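Local coordinates for DUF1955 domain-containing protein (Sulfolobus tokodaii, PDB 1WY6) that is of unknown function but folds as an archaeal helical repeat protein, a chain of helices packed side by side, at residues Glu25-Val30 against Leu62-Ser67; Arg9-Ala14 against Leu31-Ser36. All blocks are in the same frame, centred on the assembly; numbering follows the deposited sequence.

Interaction 1 (Glu25-Val30 against Leu62-Ser67); sequences EGVKIV and LDKIGS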
ATOM      1  N   GLU A  25      -6.383  21.387   0.979  1.00 15.75           N
ATOM      2  CA  GLU A  25      -7.604  21.670   1.710  1.00 15.73           C
ATOM      3  C   GLU A  25      -7.910  20.551   2.708  1.00 13.36           C
ATOM      4  O   GLU A  25      -8.076  20.799   3.908  1.00 14.70           O
ATOM      5  CB  GLU A  25      -8.776  21.832   0.732  1.00 16.47           C
ATOM      6  CG  GLU A  25      -8.785  23.113  -0.107  1.00 18.81           C
ATOM      7  CD  GLU A  25      -7.801  23.097  -1.273  1.00 24.00           C
ATOM      8  OE1 GLU A  25      -7.366  22.002  -1.696  1.00 21.61           O
ATOM      9  OE2 GLU A  25      -7.479  24.192  -1.782  1.00 19.91           O
ATOM     10  N   GLY A  26      -7.985  19.319   2.213  1.00 10.83           N
ATOM     11  CA  GLY A  26      -8.276  18.195   3.089  1.00 11.82           C
ATOM     12  C   GLY A  26      -7.221  17.980   4.162  1.00 11.96           C
ATOM     13  O   GLY A  26      -7.550  17.613   5.285  1.00 14.95           O
ATOM     14  N   VAL A  27      -5.954  18.208   3.832  1.00 13.39           N
ATOM     15  CA  VAL A  27      -4.869  18.027   4.805  1.00 12.05           C
ATOM     16  C   VAL A  27      -4.927  19.065   5.922  1.00 12.78           C
ATOM     17  O   VAL A  27      -4.666  18.762   7.090  1.00 13.16           O
ATOM     18  CB  VAL A  27      -3.485  18.089   4.109  1.00 11.53           C
ATOM     19  CG1 VAL A  27      -2.366  18.166   5.144  1.00 10.94           C
ATOM     20  CG2 VAL A  27      -3.299  16.855   3.251  1.00 11.31           C
ATOM     21  N   LYS A  28      -5.281  20.290   5.554  1.00 13.67           N
ATOM     22  CA  LYS A  28      -5.387  21.380   6.509  1.00 15.57           C
ATOM     23  C   LYS A  28      -6.421  20.983   7.561  1.00 13.81           C
ATOM     24  O   LYS A  28      -6.177  21.100   8.763  1.00 19.05           O
ATOM     25  CB  LYS A  28      -5.808  22.662   5.783  1.00 15.18           C
ATOM     26  CG  LYS A  28      -6.002  23.870   6.685  1.00 23.26           C
ATOM     27  CD  LYS A  28      -6.461  25.080   5.880  1.00 31.28           C
ATOM     28  CE  LYS A  28      -6.756  26.277   6.783  1.00 38.54           C
ATOM     29  NZ  LYS A  28      -5.532  26.795   7.454  1.00 42.75           N
ATOM     30  N   ILE A  29      -7.572  20.507   7.097  1.00  8.99           N
ATOM     31  CA  ILE A  29      -8.648  20.056   7.981  1.00  8.99           C
ATOM     32  C   ILE A  29      -8.145  18.922   8.885  1.00  8.99           C
ATOM     33  O   ILE A  29      -8.357  18.938  10.101  1.00 20.24           O
ATOM     34  CB  ILE A  29      -9.847  19.517   7.174  1.00  8.99           C
ATOM     35  CG1 ILE A  29     -10.356  20.579   6.197  1.00  8.99           C
ATOM     36  CG2 ILE A  29     -10.978  19.128   8.123  1.00  8.99           C
ATOM     37  CD1 ILE A  29     -11.056  21.705   6.853  1.00  8.99           C
ATOM     38  N   VAL A  30      -7.478  17.939   8.289  1.00 19.15           N
ATOM     39  CA  VAL A  30      -6.955  16.808   9.053  1.00 20.41           C
ATOM     40  C   VAL A  30      -5.988  17.243  10.154  1.00 19.02           C
ATOM     41  O   VAL A  30      -6.032  16.719  11.262  1.00 17.28           O
ATOM     42  CB  VAL A  30      -6.239  15.785   8.131  1.00 21.51           C
ATOM     43  CG1 VAL A  30      -5.523  14.739   8.968  1.00 21.99           C
ATOM     44  CG2 VAL A  30      -7.250  15.115   7.214  1.00 20.01           C
ATOM     45  N   LEU A  62      -0.602  10.378   1.709  1.00 11.84           N
ATOM     46  CA  LEU A  62       0.247   9.673   2.663  1.00 12.36           C
ATOM     47  C   LEU A  62       1.543  10.422   2.978  1.00 11.75           C
ATOM     48  O   LEU A  62       1.995  10.427   4.122  1.00 11.71           O
ATOM     49  CB  LEU A  62       0.577   8.265   2.154  1.00 11.50           C
ATOM     50  CG  LEU A  62      -0.568   7.254   2.200  1.00 10.70           C
ATOM     51  CD1 LEU A  62      -0.103   5.928   1.621  1.00 16.40           C
ATOM     52  CD2 LEU A  62      -1.029   7.079   3.645  1.00 12.04           C
ATOM     53  N   ASP A  63       2.137  11.042   1.960  1.00 12.47           N
ATOM     54  CA  ASP A  63       3.369  11.812   2.134  1.00 14.84           C
ATOM     55  C   ASP A  63       3.143  12.973   3.109  1.00 14.76           C
ATOM     56  O   ASP A  63       4.037  13.370   3.847  1.00 15.89           O
ATOM     57  CB  ASP A  63       3.822  12.395   0.795  1.00 15.01           C
ATOM     58  CG  ASP A  63       4.521  11.379  -0.091  1.00 16.12           C
ATOM     59  OD1 ASP A  63       4.663  11.670  -1.293  1.00 20.20           O
ATOM     60  OD2 ASP A  63       4.940  10.309   0.398  1.00 13.77           O
ATOM     61  N   LYS A  64       1.938  13.520   3.110  1.00 14.83           N
ATOM     62  CA  LYS A  64       1.657  14.655   3.979  1.00 16.60           C
ATOM     63  C   LYS A  64       1.153  14.296   5.362  1.00 17.24           C
ATOM     64  O   LYS A  64       1.595  14.875   6.353  1.00 17.01           O
ATOM     65  CB  LYS A  64       0.655  15.588   3.307  1.00 17.01           C
ATOM     66  CG  LYS A  64       1.258  16.479   2.232  1.00 22.43           C
ATOM     67  CD  LYS A  64       0.175  17.246   1.499  1.00 26.83           C
ATOM     68  CE  LYS A  64       0.748  18.437   0.750  1.00 34.70           C
ATOM     69  NZ  LYS A  64       1.966  18.077  -0.017  1.00 35.63           N
ATOM     70  N   ILE A  65       0.256  13.322   5.440  1.00 15.13           N
ATOM     71  CA  ILE A  65      -0.322  12.974   6.732  1.00 16.72           C
ATOM     72  C   ILE A  65      -0.176  11.533   7.213  1.00 17.21           C
ATOM     73  O   ILE A  65      -0.659  11.189   8.286  1.00 15.57           O
ATOM     74  CB  ILE A  65      -1.814  13.349   6.736  1.00 17.59           C
ATOM     75  CG1 ILE A  65      -2.570  12.513   5.696  1.00 19.34           C
ATOM     76  CG2 ILE A  65      -1.968  14.831   6.395  1.00 15.79           C
ATOM     77  CD1 ILE A  65      -4.058  12.813   5.631  1.00 25.21           C
ATOM     78  N   GLY A  66       0.493  10.695   6.435  1.00 18.34           N
ATOM     79  CA  GLY A  66       0.656   9.312   6.841  1.00 19.21           C
ATOM     80  C   GLY A  66       1.222   9.155   8.243  1.00 19.17           C
ATOM     81  O   GLY A  66       0.751   8.329   9.022  1.00 19.84           O
ATOM     82  N   SER A  67       2.230   9.962   8.558  1.00 19.37           N
ATOM     83  CA  SER A  67       2.908   9.913   9.847  1.00 18.43           C
ATOM     84  C   SER A  67       2.034  10.153  11.075  1.00 16.84           C
ATOM     85  O   SER A  67       2.429   9.798  12.181  1.00 16.60           O
ATOM     86  CB  SER A  67       4.080  10.906   9.854  1.00 18.92           C
ATOM     87  OG  SER A  67       3.630  12.244   9.719  1.00 17.62           O
TER
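In this helical repeat protein, helix 23-36 packs on helix 55-65 where Val27 and Val30 meet Ile65 and Lys64. The contact is apolar and mostly buried. The two segments bury about 190 Å² between them. Val27 and Ile65 lie at the centre, where the backbones come nearest, with their CA atoms 7.1 Å apart. Both side chains leave the backbone toward the opposite helix and run alongside each other, pointing opposite ways. The closest touch is Val27 CG1 against Ile65 CG2, at 3.6 Å. CG2 of the same valine also lies against Ile65 CG2, at 4.0 Å, so the isoleucine methyl is met by both branches of the valine.

Ile65 reaches two residues of helix 23-36, its CG2 to Val27 and its CD1 to Val30, which lie about one turn apart. With chi1 at 64°, Ile65 CG1 stands between the backbone N and the carbonyl carbon, and the extended arm carries CD1 to Val30 CG1 at 4.1 Å. Val30 also touches Ala14 of helix 7-19 and Phe45 of helix 44-52, which ties the contact to the neighbouring helices.

Lys64 forms the exposed border. Its side chain starts toward residues 25-30, but its end leaves them, and the side chain also touches Ile23 and Asp24 at the start of the same helix. Its aliphatic part lies roughly perpendicular to the Val27 side chain, with Lys64 CD 3.9 Å from Val27 CG2.

Interaction 2 (Arg9-Ala14 against Leu31-Ser36); sequences RKLMDA and LEITKS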
ATOM      1  N   ARG A   9     -17.662  14.831  11.257  1.00 25.88           N
ATOM      2  CA  ARG A   9     -18.198  15.612  10.151  1.00 27.02           C
ATOM      3  C   ARG A   9     -17.031  16.317   9.470  1.00 24.39           C
ATOM      4  O   ARG A   9     -16.896  16.283   8.248  1.00 21.05           O
ATOM      5  CB  ARG A   9     -19.206  16.641  10.653  1.00 29.89           C
ATOM      6  CG  ARG A   9     -20.504  16.047  11.178  1.00 40.54           C
ATOM      7  CD  ARG A   9     -21.424  17.147  11.698  1.00 53.71           C
ATOM      8  NE  ARG A   9     -21.760  18.120  10.658  1.00 62.82           N
ATOM      9  CZ  ARG A   9     -22.450  19.238  10.869  1.00 67.93           C
ATOM     10  NH1 ARG A   9     -22.883  19.536  12.088  1.00 69.02           N
ATOM     11  NH2 ARG A   9     -22.712  20.058   9.859  1.00 68.55           N
ATOM     12  N   LYS A  10     -16.185  16.950  10.274  1.00 23.77           N
ATOM     13  CA  LYS A  10     -15.016  17.640   9.748  1.00 22.80           C
ATOM     14  C   LYS A  10     -14.124  16.673   8.976  1.00 20.93           C
ATOM     15  O   LYS A  10     -13.550  17.040   7.953  1.00 21.22           O
ATOM     16  CB  LYS A  10     -14.239  18.295  10.888  1.00 23.61           C
ATOM     17  CG  LYS A  10     -14.772  19.672  11.254  1.00 29.75           C
ATOM     18  CD  LYS A  10     -14.462  20.671  10.133  1.00 39.73           C
ATOM     19  CE  LYS A  10     -15.262  21.964  10.260  1.00 41.13           C
ATOM     20  NZ  LYS A  10     -16.719  21.764  10.000  1.00 32.81           N
ATOM     21  N   LEU A  11     -14.019  15.436   9.462  1.00 18.49           N
ATOM     22  CA  LEU A  11     -13.201  14.422   8.803  1.00 17.66           C
ATOM     23  C   LEU A  11     -13.819  14.020   7.466  1.00 18.38           C
ATOM     24  O   LEU A  11     -13.105  13.826   6.487  1.00 17.35           O
ATOM     25  CB  LEU A  11     -13.028  13.185   9.698  1.00 16.60           C
ATOM     26  CG  LEU A  11     -12.088  13.308  10.910  1.00 15.59           C
ATOM     27  CD1 LEU A  11     -12.062  11.990  11.665  1.00 20.76           C
ATOM     28  CD2 LEU A  11     -10.681  13.681  10.469  1.00 17.08           C
ATOM     29  N   MET A  12     -15.143  13.900   7.423  1.00 20.50           N
ATOM     30  CA  MET A  12     -15.821  13.547   6.183  1.00 20.71           C
ATOM     31  C   MET A  12     -15.636  14.693   5.199  1.00 22.48           C
ATOM     32  O   MET A  12     -15.591  14.489   3.986  1.00 23.44           O
ATOM     33  CB  MET A  12     -17.319  13.309   6.421  1.00 21.85           C
ATOM     34  CG  MET A  12     -17.641  12.009   7.143  1.00 18.53           C
ATOM     35  SD  MET A  12     -16.882  10.563   6.348  1.00 24.24           S
ATOM     36  CE  MET A  12     -15.488  10.282   7.408  1.00 28.87           C
ATOM     37  N   ASP A  13     -15.530  15.906   5.733  1.00 22.47           N
ATOM     38  CA  ASP A  13     -15.338  17.079   4.896  1.00 23.81           C
ATOM     39  C   ASP A  13     -13.943  17.012   4.290  1.00 19.88           C
ATOM     40  O   ASP A  13     -13.751  17.304   3.108  1.00 18.60           O
ATOM     41  CB  ASP A  13     -15.480  18.349   5.729  1.00 27.76           C
ATOM     42  CG  ASP A  13     -15.344  19.598   4.898  1.00 36.48           C
ATOM     43  OD1 ASP A  13     -16.071  19.721   3.887  1.00 44.37           O
ATOM     44  OD2 ASP A  13     -14.514  20.460   5.256  1.00 47.54           O
ATOM     45  N   ALA A  14     -12.973  16.626   5.116  1.00 16.27           N
ATOM     46  CA  ALA A  14     -11.593  16.497   4.669  1.00 16.93           C
ATOM     47  C   ALA A  14     -11.520  15.369   3.643  1.00 16.01           C
ATOM     48  O   ALA A  14     -10.876  15.507   2.611  1.00 15.75           O
ATOM     49  CB  ALA A  14     -10.674  16.197   5.864  1.00 15.03           C
ATOM     50  N   LEU A  31      -5.112  18.195   9.848  1.00 19.51           N
ATOM     51  CA  LEU A  31      -4.153  18.677  10.831  1.00 20.32           C
ATOM     52  C   LEU A  31      -4.841  19.439  11.956  1.00 21.48           C
ATOM     53  O   LEU A  31      -4.292  19.557  13.048  1.00 22.52           O
ATOM     54  CB  LEU A  31      -3.094  19.559  10.167  1.00 21.79           C
ATOM     55  CG  LEU A  31      -2.192  18.854   9.143  1.00 25.69           C
ATOM     56  CD1 LEU A  31      -1.141  19.825   8.610  1.00 22.96           C
ATOM     57  CD2 LEU A  31      -1.523  17.656   9.803  1.00 20.88           C
ATOM     58  N   GLU A  32      -6.033  19.965  11.684  1.00 21.19           N
ATOM     59  CA  GLU A  32      -6.790  20.676  12.704  1.00 21.90           C
ATOM     60  C   GLU A  32      -7.226  19.636  13.731  1.00 21.99           C
ATOM     61  O   GLU A  32      -6.990  19.796  14.923  1.00 20.41           O
ATOM     62  CB  GLU A  32      -8.035  21.349  12.108  1.00 24.25           C
ATOM     63  CG  GLU A  32      -7.753  22.416  11.058  1.00 28.47           C
ATOM     64  CD  GLU A  32      -9.027  23.068  10.530  1.00 39.05           C
ATOM     65  OE1 GLU A  32      -8.967  23.730   9.470  1.00 38.00           O
ATOM     66  OE2 GLU A  32     -10.090  22.926  11.179  1.00 43.23           O
ATOM     67  N   ILE A  33      -7.858  18.569  13.247  1.00  8.99           N
ATOM     68  CA  ILE A  33      -8.340  17.479  14.094  1.00  8.99           C
ATOM     69  C   ILE A  33      -7.192  16.900  14.913  1.00  8.99           C
ATOM     70  O   ILE A  33      -7.338  16.617  16.106  1.00 25.69           O
ATOM     71  CB  ILE A  33      -8.945  16.341  13.240  1.00  8.99           C
ATOM     72  CG1 ILE A  33     -10.146  16.857  12.442  1.00  8.99           C
ATOM     73  CG2 ILE A  33      -9.338  15.173  14.134  1.00  8.99           C
ATOM     74  CD1 ILE A  33     -11.281  17.409  13.302  1.00  8.99           C
ATOM     75  N   THR A  34      -6.052  16.727  14.257  1.00 27.59           N
ATOM     76  CA  THR A  34      -4.857  16.188  14.889  1.00 30.91           C
ATOM     77  C   THR A  34      -4.414  17.015  16.095  1.00 32.38           C
ATOM     78  O   THR A  34      -3.779  16.496  17.016  1.00 31.91           O
ATOM     79  CB  THR A  34      -3.688  16.124  13.878  1.00 32.10           C
ATOM     80  OG1 THR A  34      -3.905  15.046  12.963  1.00 31.49           O
ATOM     81  CG2 THR A  34      -2.367  15.922  14.596  1.00 35.59           C
ATOM     82  N   LYS A  35      -4.752  18.301  16.087  1.00 34.46           N
ATOM     83  CA  LYS A  35      -4.376  19.197  17.176  1.00 36.07           C
ATOM     84  C   LYS A  35      -5.371  19.168  18.335  1.00 35.60           C
ATOM     85  O   LYS A  35      -4.990  19.318  19.497  1.00 33.24           O
ATOM     86  CB  LYS A  35      -4.269  20.637  16.662  1.00 37.11           C
ATOM     87  CG  LYS A  35      -3.277  20.855  15.528  1.00 44.41           C
ATOM     88  CD  LYS A  35      -1.841  20.594  15.964  1.00 48.18           C
ATOM     89  CE  LYS A  35      -0.840  21.055  14.902  1.00 52.32           C
ATOM     90  NZ  LYS A  35      -0.817  22.544  14.738  1.00 43.60           N
ATOM     91  N   SER A  36      -6.644  18.974  18.012  1.00 37.29           N
ATOM     92  CA  SER A  36      -7.699  18.972  19.018  1.00 38.83           C
ATOM     93  C   SER A  36      -8.053  17.634  19.663  1.00 39.15           C
ATOM     94  O   SER A  36      -8.572  17.608  20.778  1.00 40.11           O
ATOM     95  CB  SER A  36      -8.965  19.597  18.423  1.00 39.65           C
ATOM     96  OG  SER A  36      -9.362  18.915  17.247  1.00 39.08           O
TER
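Leu11 and Lys10 on helix 7-19 pack against Ile33 on helix 23-36. The two consecutive helices form a helical hairpin at the N-terminal end of the helical repeat fold. The segments bury about 140 Å² between them, and their CA atoms come nearest at Leu11 and Ile33, 7.8 Å apart.

The apolar contact centres on Ile33, whose side chain leaves the backbone toward helix 7-19. Leu11 approaches with one branch. Its CD2 lies 3.8 Å from Ile33 CG1 and 4.2 Å from Ile33 CG2, so a single leucine methyl rests where the isoleucine forks. Across the hairpin, the tip of the isoleucine, Ile33 CD1, rests 3.9 Å from Lys10 CB. Leu11 also touches Trp44 and Phe45 of helix 44-52, which joins a third helix to this pair. Ile33 touches Ile7 as well, nearer the start of helix 7-19.

Lys10 adds only this aliphatic contact, at the exposed border. Its chain bends at chi2 (-70°) and again at chi4, and its amino end turns off from residues 31-36. Lys10 NZ stays 6.8 Å from Glu32 OE2, so these opposite charges are not in contact, though they may attract weakly.

The polar bonds are local to the end of helix 23-36. Glu32 O accepts from both Lys35 N and Ser36 N. Ile33 O takes a bond from Ser36 OG at 3.3 Å, with the donor tilted 34° from the carbonyl plane.

Overall arrangement
Interactions 1 and 2 lie at the N-terminal end of the elongated helical fold, with centres about 10 Å apart. They share helix 23-36. Interaction 1 uses its earlier part and reaches forward to helix 55-65. Interaction 2 uses its later part and reaches back to helix 7-19. Their segments alternate along the chain: 9-14, 25-30, 31-36, then 62-67. The contacts also touch directly, as Ile29 CB lies 3.7 Å from Ala14 CB. Helix 23-36 is therefore packed between an earlier and a later helix, and the two contacts carry packing onward from helix 7-19, the first modelled helix.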